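PDB 4R7F: uncharacterized protein from Parabacteroides merdae, which is of unknown function but carries three immunoglobulin-like beta-sandwich domains, the first apparently related to a type 9 secretion system plug protein domain, and binds magnesium. Local coordinates for residues Ser159-Ser164 / Asn372-Tyr377; Ala54-His59 / Gln119-Asp124; Val293-Ala298 / Tyr346-Val351; Tyr96-Leu101 / Asp283-Ala288. All coordinates share one frame; numbering follows the deposited sequence.

Contact 1: Ser159-Ser164 / Asn372-Tyr377; sequences SHQQVS and NEYSIY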
loop_
_atom_site.group_PDB
_atom_site.type_symbol
_atom_site.label_atom_id
_atom_site.label_comp_id
_atom_site.label_asym_id
_atom_site.label_seq_id
_atom_site.Cartn_x
_atom_site.Cartn_y
_atom_site.Cartn_z
ATOM N N SER A 159 -21.437 -6.203 2.125
ATOM C CA SER A 159 -21.236 -4.961 2.834
ATOM C C SER A 159 -20.226 -5.001 3.974
ATOM O O SER A 159 -20.152 -4.060 4.740
ATOM C CB SER A 159 -22.589 -4.521 3.382
ATOM O OG SER A 159 -23.142 -5.615 4.058
ATOM N N HIS A 160 -19.427 -6.053 4.103
ATOM C CA HIS A 160 -18.516 -6.109 5.246
ATOM C C HIS A 160 -17.100 -6.451 4.850
ATOM O O HIS A 160 -16.833 -6.887 3.723
ATOM C CB HIS A 160 -18.992 -7.146 6.255
ATOM C CG HIS A 160 -20.294 -6.814 6.891
ATOM N ND1 HIS A 160 -21.505 -7.139 6.322
ATOM C CD2 HIS A 160 -20.578 -6.199 8.061
ATOM C CE1 HIS A 160 -22.478 -6.733 7.117
ATOM N NE2 HIS A 160 -21.939 -6.176 8.190
ATOM N N GLN A 161 -16.208 -6.214 5.804
ATOM C CA GLN A 161 -14.826 -6.604 5.733
ATOM C C GLN A 161 -14.486 -7.355 7.008
ATOM O O GLN A 161 -14.922 -6.982 8.085
ATOM C CB GLN A 161 -13.924 -5.375 5.554
ATOM C CG GLN A 161 -13.756 -5.050 4.088
ATOM C CD GLN A 161 -13.201 -3.682 3.789
ATOM O OE1 GLN A 161 -12.562 -3.006 4.618
ATOM N NE2 GLN A 161 -13.429 -3.269 2.577
ATOM N N GLN A 162 -13.680 -8.400 6.906
ATOM C CA GLN A 162 -13.261 -9.126 8.084
ATOM C C GLN A 162 -11.749 -9.158 8.175
ATOM O O GLN A 162 -11.063 -9.476 7.210
ATOM C CB GLN A 162 -13.818 -10.539 8.022
ATOM C CG GLN A 162 -13.325 -11.491 9.105
ATOM C CD GLN A 162 -14.307 -12.662 9.345
ATOM O OE1 GLN A 162 -15.165 -12.951 8.517
ATOM N NE2 GLN A 162 -14.207 -13.289 10.508
ATOM N N VAL A 163 -11.255 -8.847 9.363
ATOM C CA VAL A 163 -9.830 -8.912 9.691
ATOM C C VAL A 163 -9.474 -10.230 10.353
ATOM O O VAL A 163 -10.181 -10.718 11.233
ATOM C CB VAL A 163 -9.480 -7.836 10.717
ATOM C CG1 VAL A 163 -8.008 -7.896 11.064
ATOM C CG2 VAL A 163 -9.859 -6.462 10.175
ATOM N N SER A 164 -8.346 -10.775 9.940
ATOM C CA SER A 164 -7.896 -12.092 10.377
ATOM C C SER A 164 -6.445 -11.844 10.717
ATOM O O SER A 164 -5.748 -11.160 9.958
ATOM C CB SER A 164 -8.001 -13.125 9.236
ATOM O OG SER A 164 -9.320 -13.287 8.691
ATOM N N ASN A 372 -9.835 0.230 3.084
ATOM C CA ASN A 372 -9.759 0.719 4.470
ATOM C C ASN A 372 -8.478 0.234 5.076
ATOM O O ASN A 372 -7.839 -0.668 4.543
ATOM C CB ASN A 372 -10.924 0.181 5.299
ATOM C CG ASN A 372 -12.239 0.817 4.926
ATOM O OD1 ASN A 372 -12.383 2.054 4.896
ATOM N ND2 ASN A 372 -13.194 -0.008 4.613
ATOM N N GLU A 373 -8.089 0.828 6.188
ATOM C CA GLU A 373 -6.940 0.325 6.927
ATOM C C GLU A 373 -7.370 -0.129 8.315
ATOM O O GLU A 373 -8.340 0.379 8.851
ATOM C CB GLU A 373 -5.859 1.384 7.040
ATOM C CG GLU A 373 -6.208 2.563 7.928
ATOM C CD GLU A 373 -5.228 3.690 7.744
ATOM O OE1 GLU A 373 -5.215 4.290 6.646
ATOM O OE2 GLU A 373 -4.469 3.957 8.677
ATOM N N TYR A 374 -6.634 -1.076 8.881
ATOM C CA TYR A 374 -6.928 -1.614 10.191
ATOM C C TYR A 374 -5.639 -1.729 10.944
ATOM O O TYR A 374 -4.715 -2.353 10.463
ATOM C CB TYR A 374 -7.543 -3.003 10.073
ATOM C CG TYR A 374 -8.832 -2.970 9.339
ATOM C CD1 TYR A 374 -8.870 -3.025 7.960
ATOM C CD2 TYR A 374 -10.021 -2.815 10.006
ATOM C CE1 TYR A 374 -10.076 -2.973 7.269
ATOM C CE2 TYR A 374 -11.230 -2.785 9.318
ATOM C CZ TYR A 374 -11.262 -2.842 7.958
ATOM O OH TYR A 374 -12.494 -2.731 7.284
ATOM N N SER A 375 -5.583 -1.129 12.116
ATOM C CA SER A 375 -4.395 -1.214 12.953
ATOM C C SER A 375 -4.682 -2.164 14.137
ATOM O O SER A 375 -5.686 -2.022 14.824
ATOM C CB SER A 375 -3.995 0.168 13.449
ATOM O OG SER A 375 -3.878 1.137 12.416
ATOM N N ILE A 376 -3.794 -3.123 14.338
ATOM C CA ILE A 376 -3.899 -4.177 15.339
ATOM C C ILE A 376 -2.797 -3.927 16.350
ATOM O O ILE A 376 -1.621 -3.912 16.002
ATOM C CB ILE A 376 -3.697 -5.535 14.697
ATOM C CG1 ILE A 376 -4.747 -5.727 13.601
ATOM C CG2 ILE A 376 -3.798 -6.663 15.727
ATOM C CD1 ILE A 376 -4.372 -6.809 12.630
ATOM N N TYR A 377 -3.208 -3.628 17.573
ATOM C CA TYR A 377 -2.321 -3.312 18.679
ATOM C C TYR A 377 -2.395 -4.466 19.656
ATOM O O TYR A 377 -3.487 -4.825 20.106
ATOM C CB TYR A 377 -2.816 -2.060 19.424
ATOM C CG TYR A 377 -2.642 -0.738 18.698
ATOM C CD1 TYR A 377 -3.431 -0.396 17.618
ATOM C CD2 TYR A 377 -1.697 0.156 19.107
ATOM C CE1 TYR A 377 -3.266 0.825 16.957
ATOM C CE2 TYR A 377 -1.531 1.365 18.482
ATOM C CZ TYR A 377 -2.321 1.699 17.408
ATOM O OH TYR A 377 -2.126 2.915 16.804
#

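Contact 2: Ala54-His59 / Gln119-Asp124; sequences AYNVVH and QVYNED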
loop_
_atom_site.group_PDB
_atom_site.type_symbol
_atom_site.label_atom_id
_atom_site.label_comp_id
_atom_site.label_asym_id
_atom_site.label_seq_id
_atom_site.Cartn_x
_atom_site.Cartn_y
_atom_site.Cartn_z
ATOM N N ALA A 54 3.098 24.539 27.716
ATOM C CA ALA A 54 3.888 23.469 28.285
ATOM C C ALA A 54 3.092 22.137 28.274
ATOM O O ALA A 54 1.872 22.139 28.187
ATOM C CB ALA A 54 4.272 23.847 29.711
ATOM N N TYR A 55 3.771 21.002 28.392
ATOM C CA TYR A 55 3.070 19.701 28.354
ATOM C C TYR A 55 3.443 18.733 29.473
ATOM O O TYR A 55 4.516 18.833 30.042
ATOM C CB TYR A 55 3.306 19.020 27.005
ATOM C CG TYR A 55 4.739 18.649 26.737
ATOM C CD1 TYR A 55 5.628 19.595 26.243
ATOM C CD2 TYR A 55 5.206 17.356 26.942
ATOM C CE1 TYR A 55 6.946 19.278 25.981
ATOM C CE2 TYR A 55 6.532 17.025 26.670
ATOM C CZ TYR A 55 7.400 18.001 26.196
ATOM O OH TYR A 55 8.722 17.735 25.925
ATOM N N ASN A 56 2.513 17.820 29.778
ATOM C CA ASN A 56 2.751 16.653 30.615
ATOM C C ASN A 56 2.601 15.349 29.835
ATOM O O ASN A 56 1.729 15.224 28.967
ATOM C CB ASN A 56 1.736 16.566 31.758
ATOM C CG ASN A 56 1.702 17.799 32.608
ATOM O OD1 ASN A 56 2.722 18.428 32.897
ATOM N ND2 ASN A 56 0.516 18.144 33.034
ATOM N N VAL A 57 3.397 14.357 30.217
ATOM C CA VAL A 57 3.339 13.029 29.647
ATOM C C VAL A 57 2.549 12.122 30.592
ATOM O O VAL A 57 2.868 12.007 31.788
ATOM C CB VAL A 57 4.763 12.504 29.407
ATOM C CG1 VAL A 57 4.754 11.148 28.737
ATOM C CG2 VAL A 57 5.519 13.494 28.539
ATOM N N VAL A 58 1.500 11.494 30.059
ATOM C CA VAL A 58 0.689 10.554 30.833
ATOM C C VAL A 58 0.846 9.174 30.238
ATOM O O VAL A 58 0.602 8.960 29.048
ATOM C CB VAL A 58 -0.802 10.914 30.851
ATOM C CG1 VAL A 58 -1.579 9.851 31.594
ATOM C CG2 VAL A 58 -1.046 12.274 31.508
ATOM N N HIS A 59 1.276 8.231 31.065
ATOM C CA HIS A 59 1.370 6.879 30.609
ATOM C C HIS A 59 0.026 6.170 30.840
ATOM O O HIS A 59 -0.526 6.237 31.950
ATOM C CB HIS A 59 2.487 6.120 31.300
ATOM C CG HIS A 59 2.698 4.762 30.718
ATOM N ND1 HIS A 59 2.066 3.637 31.202
ATOM C CD2 HIS A 59 3.397 4.361 29.631
ATOM C CE1 HIS A 59 2.421 2.593 30.477
ATOM N NE2 HIS A 59 3.203 3.011 29.499
ATOM N N GLN A 119 -0.631 16.018 27.389
ATOM C CA GLN A 119 -1.628 17.042 27.699
ATOM C C GLN A 119 -0.923 18.365 27.675
ATOM O O GLN A 119 0.110 18.503 28.295
ATOM C CB GLN A 119 -2.243 16.807 29.050
ATOM C CG GLN A 119 -2.691 15.393 29.206
ATOM C CD GLN A 119 -3.912 15.286 30.049
ATOM O OE1 GLN A 119 -3.842 15.196 31.276
ATOM N NE2 GLN A 119 -5.057 15.295 29.392
ATOM N N VAL A 120 -1.458 19.312 26.914
ATOM C CA VAL A 120 -0.840 20.615 26.752
ATOM C C VAL A 120 -1.700 21.671 27.435
ATOM O O VAL A 120 -2.916 21.530 27.566
ATOM C CB VAL A 120 -0.581 20.949 25.278
ATOM C CG1 VAL A 120 0.011 22.346 25.124
ATOM C CG2 VAL A 120 0.335 19.882 24.662
ATOM N N TYR A 121 -1.038 22.700 27.936
ATOM C CA TYR A 121 -1.718 23.777 28.660
ATOM C C TYR A 121 -0.918 25.044 28.492
ATOM O O TYR A 121 0.283 25.003 28.130
ATOM C CB TYR A 121 -1.872 23.422 30.169
ATOM C CG TYR A 121 -0.570 23.071 30.874
ATOM C CD1 TYR A 121 0.220 24.059 31.473
ATOM C CD2 TYR A 121 -0.099 21.750 30.914
ATOM C CE1 TYR A 121 1.418 23.737 32.108
ATOM C CE2 TYR A 121 1.108 21.430 31.538
ATOM C CZ TYR A 121 1.854 22.428 32.135
ATOM O OH TYR A 121 3.032 22.120 32.762
ATOM N N ASN A 122 -1.588 26.166 28.738
ATOM C CA ASN A 122 -0.940 27.461 28.861
ATOM C C ASN A 122 -0.185 27.502 30.185
ATOM O O ASN A 122 -0.790 27.198 31.216
ATOM C CB ASN A 122 -2.018 28.532 28.872
ATOM C CG ASN A 122 -1.458 29.918 28.669
ATOM O OD1 ASN A 122 -0.377 30.283 29.178
ATOM N ND2 ASN A 122 -2.191 30.705 27.914
ATOM N N GLU A 123 1.108 27.865 30.172
ATOM C CA GLU A 123 1.927 27.888 31.411
ATOM C C GLU A 123 1.264 28.648 32.559
ATOM O O GLU A 123 1.374 28.222 33.706
ATOM C CB GLU A 123 3.312 28.482 31.173
ATOM C CG GLU A 123 4.294 27.528 30.520
ATOM C CD GLU A 123 5.742 27.993 30.608
ATOM O OE1 GLU A 123 6.017 29.218 30.521
ATOM O OE2 GLU A 123 6.613 27.112 30.750
ATOM N N ASP A 124 0.564 29.743 32.235
ATOM C CA ASP A 124 -0.215 30.519 33.216
ATOM C C ASP A 124 -1.308 29.739 33.910
ATOM O O ASP A 124 -1.662 30.067 35.038
ATOM C CB ASP A 124 -0.924 31.708 32.557
ATOM C CG ASP A 124 0.026 32.647 31.870
ATOM O OD1 ASP A 124 1.217 32.695 32.253
ATOM O OD2 ASP A 124 -0.427 33.334 30.933
#

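Contact 3: Val293-Ala298 / Tyr346-Val351; sequences VHFTLA and YQYLFV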
loop_
_atom_site.group_PDB
_atom_site.type_symbol
_atom_site.label_atom_id
_atom_site.label_comp_id
_atom_site.label_asym_id
_atom_site.label_seq_id
_atom_site.Cartn_x
_atom_site.Cartn_y
_atom_site.Cartn_z
ATOM N N VAL A 293 -15.406 26.821 6.273
ATOM C CA VAL A 293 -15.896 25.873 5.274
ATOM C C VAL A 293 -17.302 25.397 5.599
ATOM O O VAL A 293 -17.570 25.018 6.718
ATOM C CB VAL A 293 -14.941 24.707 5.131
ATOM C CG1 VAL A 293 -15.410 23.765 4.043
ATOM C CG2 VAL A 293 -13.542 25.249 4.863
ATOM N N HIS A 294 -18.182 25.414 4.588
ATOM C CA HIS A 294 -19.579 25.097 4.749
ATOM C C HIS A 294 -19.897 23.764 4.125
ATOM O O HIS A 294 -19.755 23.593 2.903
ATOM C CB HIS A 294 -20.484 26.140 4.092
ATOM C CG HIS A 294 -20.314 27.512 4.637
ATOM N ND1 HIS A 294 -21.141 28.041 5.603
ATOM C CD2 HIS A 294 -19.400 28.468 4.360
ATOM C CE1 HIS A 294 -20.740 29.258 5.902
ATOM N NE2 HIS A 294 -19.675 29.533 5.177
ATOM N N PHE A 295 -20.366 22.845 4.970
ATOM C CA PHE A 295 -20.736 21.492 4.537
ATOM C C PHE A 295 -22.235 21.394 4.474
ATOM O O PHE A 295 -22.914 21.906 5.366
ATOM C CB PHE A 295 -20.268 20.443 5.538
ATOM C CG PHE A 295 -18.774 20.314 5.650
ATOM C CD1 PHE A 295 -18.044 21.218 6.388
ATOM C CD2 PHE A 295 -18.123 19.251 5.077
ATOM C CE1 PHE A 295 -16.689 21.068 6.523
ATOM C CE2 PHE A 295 -16.762 19.108 5.196
ATOM C CZ PHE A 295 -16.045 20.013 5.925
ATOM N N THR A 296 -22.730 20.684 3.465
ATOM C CA THR A 296 -24.147 20.501 3.257
ATOM C C THR A 296 -24.420 19.071 2.876
ATOM O O THR A 296 -23.828 18.588 1.910
ATOM C CB THR A 296 -24.654 21.419 2.118
ATOM O OG1 THR A 296 -24.458 22.786 2.495
ATOM C CG2 THR A 296 -26.105 21.220 1.905
ATOM N N LEU A 297 -25.297 18.391 3.628
ATOM C CA LEU A 297 -25.769 17.052 3.268
ATOM C C LEU A 297 -27.272 17.076 3.061
ATOM O O LEU A 297 -28.015 17.204 4.011
ATOM C CB LEU A 297 -25.387 16.019 4.333
ATOM C CG LEU A 297 -25.978 14.602 4.170
ATOM C CD1 LEU A 297 -25.479 13.939 2.892
ATOM C CD2 LEU A 297 -25.671 13.732 5.371
ATOM N N ALA A 298 -27.710 16.958 1.806
ATOM C CA ALA A 298 -29.136 17.059 1.456
ATOM C C ALA A 298 -29.826 15.707 1.535
ATOM O O ALA A 298 -29.626 14.876 0.705
ATOM C CB ALA A 298 -29.319 17.640 0.062
ATOM N N TYR A 346 -13.295 13.390 4.336
ATOM C CA TYR A 346 -14.350 13.488 5.314
ATOM C C TYR A 346 -15.488 12.547 4.974
ATOM O O TYR A 346 -15.601 12.092 3.853
ATOM C CB TYR A 346 -14.868 14.943 5.442
ATOM C CG TYR A 346 -15.670 15.471 4.258
ATOM C CD1 TYR A 346 -15.054 15.958 3.110
ATOM C CD2 TYR A 346 -17.054 15.509 4.305
ATOM C CE1 TYR A 346 -15.825 16.466 2.046
ATOM C CE2 TYR A 346 -17.812 15.997 3.253
ATOM C CZ TYR A 346 -17.209 16.462 2.120
ATOM O OH TYR A 346 -18.020 16.955 1.105
ATOM N N GLN A 347 -16.331 12.269 5.965
ATOM C CA GLN A 347 -17.538 11.509 5.750
ATOM C C GLN A 347 -18.511 11.803 6.865
ATOM O O GLN A 347 -18.213 12.525 7.841
ATOM C CB GLN A 347 -17.231 10.024 5.714
ATOM C CG GLN A 347 -16.843 9.486 7.056
ATOM C CD GLN A 347 -16.497 8.004 7.054
ATOM O OE1 GLN A 347 -16.697 7.280 6.076
ATOM N NE2 GLN A 347 -15.970 7.543 8.178
ATOM N N TYR A 348 -19.672 11.201 6.726
ATOM C CA TYR A 348 -20.783 11.444 7.583
ATOM C C TYR A 348 -21.196 10.134 8.240
ATOM O O TYR A 348 -21.582 9.190 7.566
ATOM C CB TYR A 348 -21.943 11.985 6.751
ATOM C CG TYR A 348 -21.716 13.349 6.116
ATOM C CD1 TYR A 348 -21.698 14.535 6.874
ATOM C CD2 TYR A 348 -21.589 13.464 4.748
ATOM C CE1 TYR A 348 -21.528 15.765 6.262
ATOM C CE2 TYR A 348 -21.409 14.681 4.144
ATOM C CZ TYR A 348 -21.368 15.824 4.883
ATOM O OH TYR A 348 -21.208 17.013 4.198
ATOM N N LEU A 349 -21.125 10.094 9.560
ATOM C CA LEU A 349 -21.488 8.908 10.296
ATOM C C LEU A 349 -22.779 9.167 11.045
ATOM O O LEU A 349 -22.994 10.244 11.545
ATOM C CB LEU A 349 -20.400 8.555 11.303
ATOM C CG LEU A 349 -19.036 8.118 10.792
ATOM C CD1 LEU A 349 -18.163 7.770 12.001
ATOM C CD2 LEU A 349 -19.162 6.914 9.877
ATOM N N PHE A 350 -23.607 8.145 11.118
ATOM C CA PHE A 350 -24.813 8.117 11.905
ATOM C C PHE A 350 -24.555 7.375 13.232
ATOM O O PHE A 350 -24.032 6.264 13.226
ATOM C CB PHE A 350 -25.874 7.352 11.094
ATOM C CG PHE A 350 -27.178 7.207 11.775
ATOM C CD1 PHE A 350 -28.000 8.308 11.965
ATOM C CD2 PHE A 350 -27.598 5.970 12.231
ATOM C CE1 PHE A 350 -29.224 8.179 12.612
ATOM C CE2 PHE A 350 -28.819 5.834 12.871
ATOM C CZ PHE A 350 -29.638 6.939 13.047
ATOM N N VAL A 351 -24.964 7.955 14.348
ATOM C CA VAL A 351 -24.865 7.291 15.660
ATOM C C VAL A 351 -26.282 7.105 16.168
ATOM O O VAL A 351 -26.964 8.100 16.428
ATOM C CB VAL A 351 -24.077 8.128 16.671
ATOM C CG1 VAL A 351 -23.987 7.404 18.004
ATOM C CG2 VAL A 351 -22.689 8.434 16.139
#

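Contact 4: Tyr96-Leu101 / Asp283-Ala288; sequences YSNYRL and DPDTEA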
loop_
_atom_site.group_PDB
_atom_site.type_symbol
_atom_site.label_atom_id
_atom_site.label_comp_id
_atom_site.label_asym_id
_atom_site.label_seq_id
_atom_site.Cartn_x
_atom_site.Cartn_y
_atom_site.Cartn_z
ATOM N N TYR A 96 -2.311 33.417 13.267
ATOM C CA TYR A 96 -2.024 32.318 14.151
ATOM C C TYR A 96 -0.521 32.094 14.267
ATOM O O TYR A 96 0.271 32.587 13.441
ATOM C CB TYR A 96 -2.703 31.040 13.600
ATOM C CG TYR A 96 -2.193 30.588 12.268
ATOM C CD1 TYR A 96 -1.102 29.750 12.182
ATOM C CD2 TYR A 96 -2.809 30.984 11.083
ATOM C CE1 TYR A 96 -0.618 29.307 10.950
ATOM C CE2 TYR A 96 -2.335 30.547 9.850
ATOM C CZ TYR A 96 -1.225 29.699 9.787
ATOM O OH TYR A 96 -0.712 29.238 8.558
ATOM N N SER A 97 -0.137 31.325 15.282
ATOM C CA SER A 97 1.221 30.789 15.374
ATOM C C SER A 97 1.111 29.255 15.245
ATOM O O SER A 97 0.140 28.662 15.647
ATOM C CB SER A 97 1.929 31.209 16.683
ATOM O OG SER A 97 1.594 32.527 17.106
ATOM N N ASN A 98 2.121 28.641 14.657
ATOM C CA ASN A 98 2.179 27.222 14.427
ATOM C C ASN A 98 3.271 26.628 15.297
ATOM O O ASN A 98 4.393 27.132 15.306
ATOM C CB ASN A 98 2.512 26.981 12.955
ATOM C CG ASN A 98 2.739 25.534 12.641
ATOM O OD1 ASN A 98 3.828 25.139 12.194
ATOM N ND2 ASN A 98 1.699 24.724 12.862
ATOM N N TYR A 99 2.936 25.544 15.990
ATOM C CA TYR A 99 3.764 24.934 17.023
ATOM C C TYR A 99 4.052 23.488 16.668
ATOM O O TYR A 99 3.240 22.795 16.062
ATOM C CB TYR A 99 3.033 24.943 18.356
ATOM C CG TYR A 99 2.761 26.329 18.903
ATOM C CD1 TYR A 99 1.700 27.084 18.426
ATOM C CD2 TYR A 99 3.577 26.890 19.904
ATOM C CE1 TYR A 99 1.449 28.355 18.910
ATOM C CE2 TYR A 99 3.330 28.169 20.407
ATOM C CZ TYR A 99 2.275 28.904 19.888
ATOM O OH TYR A 99 1.993 30.161 20.363
ATOM N N ARG A 100 5.204 23.021 17.084
ATOM C CA ARG A 100 5.681 21.692 16.742
ATOM C C ARG A 100 6.455 21.171 17.929
ATOM O O ARG A 100 7.329 21.856 18.449
ATOM C CB ARG A 100 6.571 21.770 15.529
ATOM C CG ARG A 100 7.102 20.449 15.019
ATOM C CD ARG A 100 7.264 20.577 13.507
ATOM N NE ARG A 100 8.361 19.799 12.966
ATOM C CZ ARG A 100 9.638 20.119 13.133
ATOM N NH1 ARG A 100 9.987 21.187 13.849
ATOM N NH2 ARG A 100 10.575 19.349 12.603
ATOM N N LEU A 101 6.075 19.977 18.360
ATOM C CA LEU A 101 6.713 19.236 19.428
ATOM C C LEU A 101 7.013 17.867 18.865
ATOM O O LEU A 101 6.104 17.174 18.390
ATOM C CB LEU A 101 5.763 19.115 20.617
ATOM C CG LEU A 101 6.157 18.172 21.748
ATOM C CD1 LEU A 101 7.397 18.670 22.470
ATOM C CD2 LEU A 101 5.018 18.076 22.726
ATOM N N ASP A 283 5.963 26.798 2.744
ATOM C CA ASP A 283 5.713 26.369 4.136
ATOM C C ASP A 283 4.216 26.526 4.528
ATOM O O ASP A 283 3.845 27.446 5.265
ATOM C CB ASP A 283 6.644 27.074 5.153
ATOM C CG ASP A 283 6.511 26.486 6.611
ATOM O OD1 ASP A 283 6.744 25.274 6.825
ATOM O OD2 ASP A 283 6.177 27.236 7.560
ATOM N N PRO A 284 3.358 25.598 4.067
ATOM C CA PRO A 284 1.933 25.717 4.342
ATOM C C PRO A 284 1.594 25.825 5.856
ATOM O O PRO A 284 0.616 26.486 6.249
ATOM C CB PRO A 284 1.370 24.431 3.736
ATOM C CG PRO A 284 2.393 23.921 2.805
ATOM C CD PRO A 284 3.680 24.311 3.425
ATOM N N ASP A 285 2.402 25.207 6.709
ATOM C CA ASP A 285 2.164 25.301 8.142
ATOM C C ASP A 285 2.155 26.720 8.692
ATOM O O ASP A 285 1.570 26.936 9.749
ATOM C CB ASP A 285 3.156 24.429 8.945
ATOM C CG ASP A 285 2.889 22.925 8.803
ATOM O OD1 ASP A 285 1.801 22.549 8.324
ATOM O OD2 ASP A 285 3.771 22.118 9.174
ATOM N N THR A 286 2.803 27.672 8.011
ATOM C CA THR A 286 2.691 29.107 8.377
ATOM C C THR A 286 2.064 30.018 7.302
ATOM O O THR A 286 1.782 31.184 7.553
ATOM C CB THR A 286 4.065 29.691 8.748
ATOM O OG1 THR A 286 4.971 29.495 7.664
ATOM C CG2 THR A 286 4.624 29.022 10.000
ATOM N N GLU A 287 1.810 29.482 6.117
ATOM C CA GLU A 287 1.329 30.278 4.992
ATOM C C GLU A 287 -0.135 29.986 4.641
ATOM O O GLU A 287 -0.825 30.812 4.018
ATOM C CB GLU A 287 2.231 30.038 3.779
ATOM C CG GLU A 287 3.671 30.527 3.938
ATOM C CD GLU A 287 4.549 30.150 2.742
ATOM O OE1 GLU A 287 4.774 28.955 2.477
ATOM O OE2 GLU A 287 5.012 31.054 2.045
ATOM N N ALA A 288 -0.631 28.832 5.060
ATOM C CA ALA A 288 -2.027 28.465 4.797
ATOM C C ALA A 288 -2.955 29.271 5.680
ATOM O O ALA A 288 -2.699 29.425 6.878
ATOM C CB ALA A 288 -2.224 26.998 5.051
#

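Contact 1: Ser159-Ser164 / Asn372-Tyr377
This contact lies between the two sheets of an immunoglobulin-like beta-sandwich, where strand 160-168 faces strand 373-380. The short strand segments run 9.6 Å apart at closest approach and 30° from parallel, so side chains alone bridge them. Gln161 OE1 is gripped by two donors. Tyr374 OH donates a hydrogen bond to Gln161 OE1 at 2.7 Å, in the carbonyl plane and on a lone pair. Asn372 ND2 donates to the same Gln161 OE1 at 3.1 Å, nearly straight but from above that plane. Val163 CG2 sits over one face of the Tyr374 ring, 3.9 Å from its centroid, in a CH-pi contact. Val163 CG1 meets Ile376 CD1 tip to tip. A leucine at Gln161 would remove the shared acceptor and probably leave the buried Tyr374 and Asn372 ends less well fixed. Asn372 ND2 also bonds Ala220 O, and Gln161 NE2 reaches Tyr368 O and Thr370 O. Strand 143-149 borders the contact through Val148 and Ala146, strand 207-219 through Phe218.

Contact 2: Ala54-His59 / Gln119-Asp124
This is an antiparallel backbone pairing of neighbouring strands, 53-60 and 114-122, within one sheet of the N-terminal domain. Four hydrogen bonds join the strands. Ala54 and Tyr121 form a hydrogen-bonded pair, with Ala54 N to Tyr121 O at 2.9 Å and Tyr121 N to Ala54 O at 3.0 Å. Asn56 and Gln119 form the second such pair, linked in both directions. Between them, Tyr55 and Val120 are a non-hydrogen-bonded pair whose CA atoms come within 4.3 Å. Here Val120 CG2 touches Tyr55 CB at 3.9 Å. The Tyr55 ring then leads away to Leu101 and Leu103 of strand 96-103, which belongs to the other sheet. This is the interior of the immunoglobulin-like sandwich, in a region apparently related to the first domain of the type 9 secretion system plug protein. On the other face of the pairing, Tyr121 has its CG tucked between N and C (chi1 55°). That turn lays the ring back over strand 53-60. Ala54 O lies over one ring face, and Ala54 CB meets Tyr121 CZ at 3.7 Å. Glu123 CG packs on Ala54 CB at 3.8 Å, while the Glu123 carboxylate forms a salt bridge with Arg52 and a hydrogen bond with Thr82. At the end of the strand, Asn122 OD1 accepts from Asp124 N at 3.2 Å in an Asx turn.

Contact 3: Val293-Ala298 / Tyr346-Val351
Two sheets of an immunoglobulin-like sandwich meet here through aromatic side chains. Strand 290-298 lies in one sheet and strand 342-352 in the other; the short segments diverge by 50°, and no hydrogen bond crosses between them. Phe295 has CG anti to its carbonyl carbon, which sends the ring into the interior. Its edge points at the face of Tyr346 in a T-shaped pair, with centroids 5.0 Å apart and planes at 80°. Phe295 CE2 stands over the centre of the Tyr346 ring. Tyr346 has its CG over the backbone, flanked by both N and C (chi1 71°). Two residues on, Tyr348 instead has CG anti to its carbonyl carbon. Its ring reaches across toward strand 290-298, where Tyr348 OH comes 3.8 Å from Phe295 CB. Both tyrosine hydroxyls bond to the carboxylate oxygen OD2 of Asp256, so their polar ends share one partner. Met227 and Leu309 also pack on Phe295 and Tyr346. Leu297 has CG anti to its backbone N, and its CD2 methyl lies over the Tyr348 ring face in a CH-pi contact, 4.2 Å from the centroid.

Contact 4: Tyr96-Leu101 / Asp283-Ala288
The Tyr96 ring turns its edge to the short helix 284-287, with Asp285 O lying in the ring plane 3.4 Å from Tyr96 CE1. Ala288 O is also near the edge. The Tyr96 and Tyr290 rings meet edge-to-face. Tyr96 CG stands close to both backbone N and C (chi1 64°), and this torsion brings the hydroxyl to the helix end. There Tyr96 OH donates to Ala288 O at 2.6 Å, on a lone pair in the carbonyl plane. A phenylalanine at Tyr96 would lose this bond and would probably hold the end of the helix less firmly against the strand. Strand 96-103 belongs to a sheet of the N-terminal immunoglobulin-like domain, so the contact joins that domain to a helix far along the chain. Asp283 is the N-cap of the helix, and its OD2 accepts from Thr286 OG1 at 2.6 Å. Asn98 has CG anti to its backbone N (chi1 174°) and crosses Asp285 obliquely, the amide and carboxylate planes 43° apart. Asn98 CB is 3.3 Å from Asp285 O, and Asn98 OD1 is 3.4 Å from Asp285 CB. The amide end is tied back to its own sheet, where Asn98 ND2 bonds Asp44 and Asn42. Lys340 NZ donates to Asp285 O.

How the contacts relate
Contacts 1, 2 and 3 lie in immunoglobulin-like sandwiches, while contact 4 brings helix 284-287 against the N-terminal domain. Contacts 2 and 4 touch: Tyr55 CE1 meets Leu101 CD1 at 3.6 Å, although their centres are 20 Å apart. Contact 3 is nested within the chain loop closed by contact 1, with nearest atoms about 7 Å apart. Helix 284-287 of contact 4 leads directly into strand 290-298 of contact 3. Contacts 1 and 2 lie on opposite sides of the chain's centre, 34 Å between centres. The Asn372 side chain is about 4 Å from a bound magnesium; the Tyr346 side chain is about 12 Å from a bound magnesium. Glu223, Asp269, Asp271 and Gln371 form the magnesium site; Gln371 directly precedes segment 372-377.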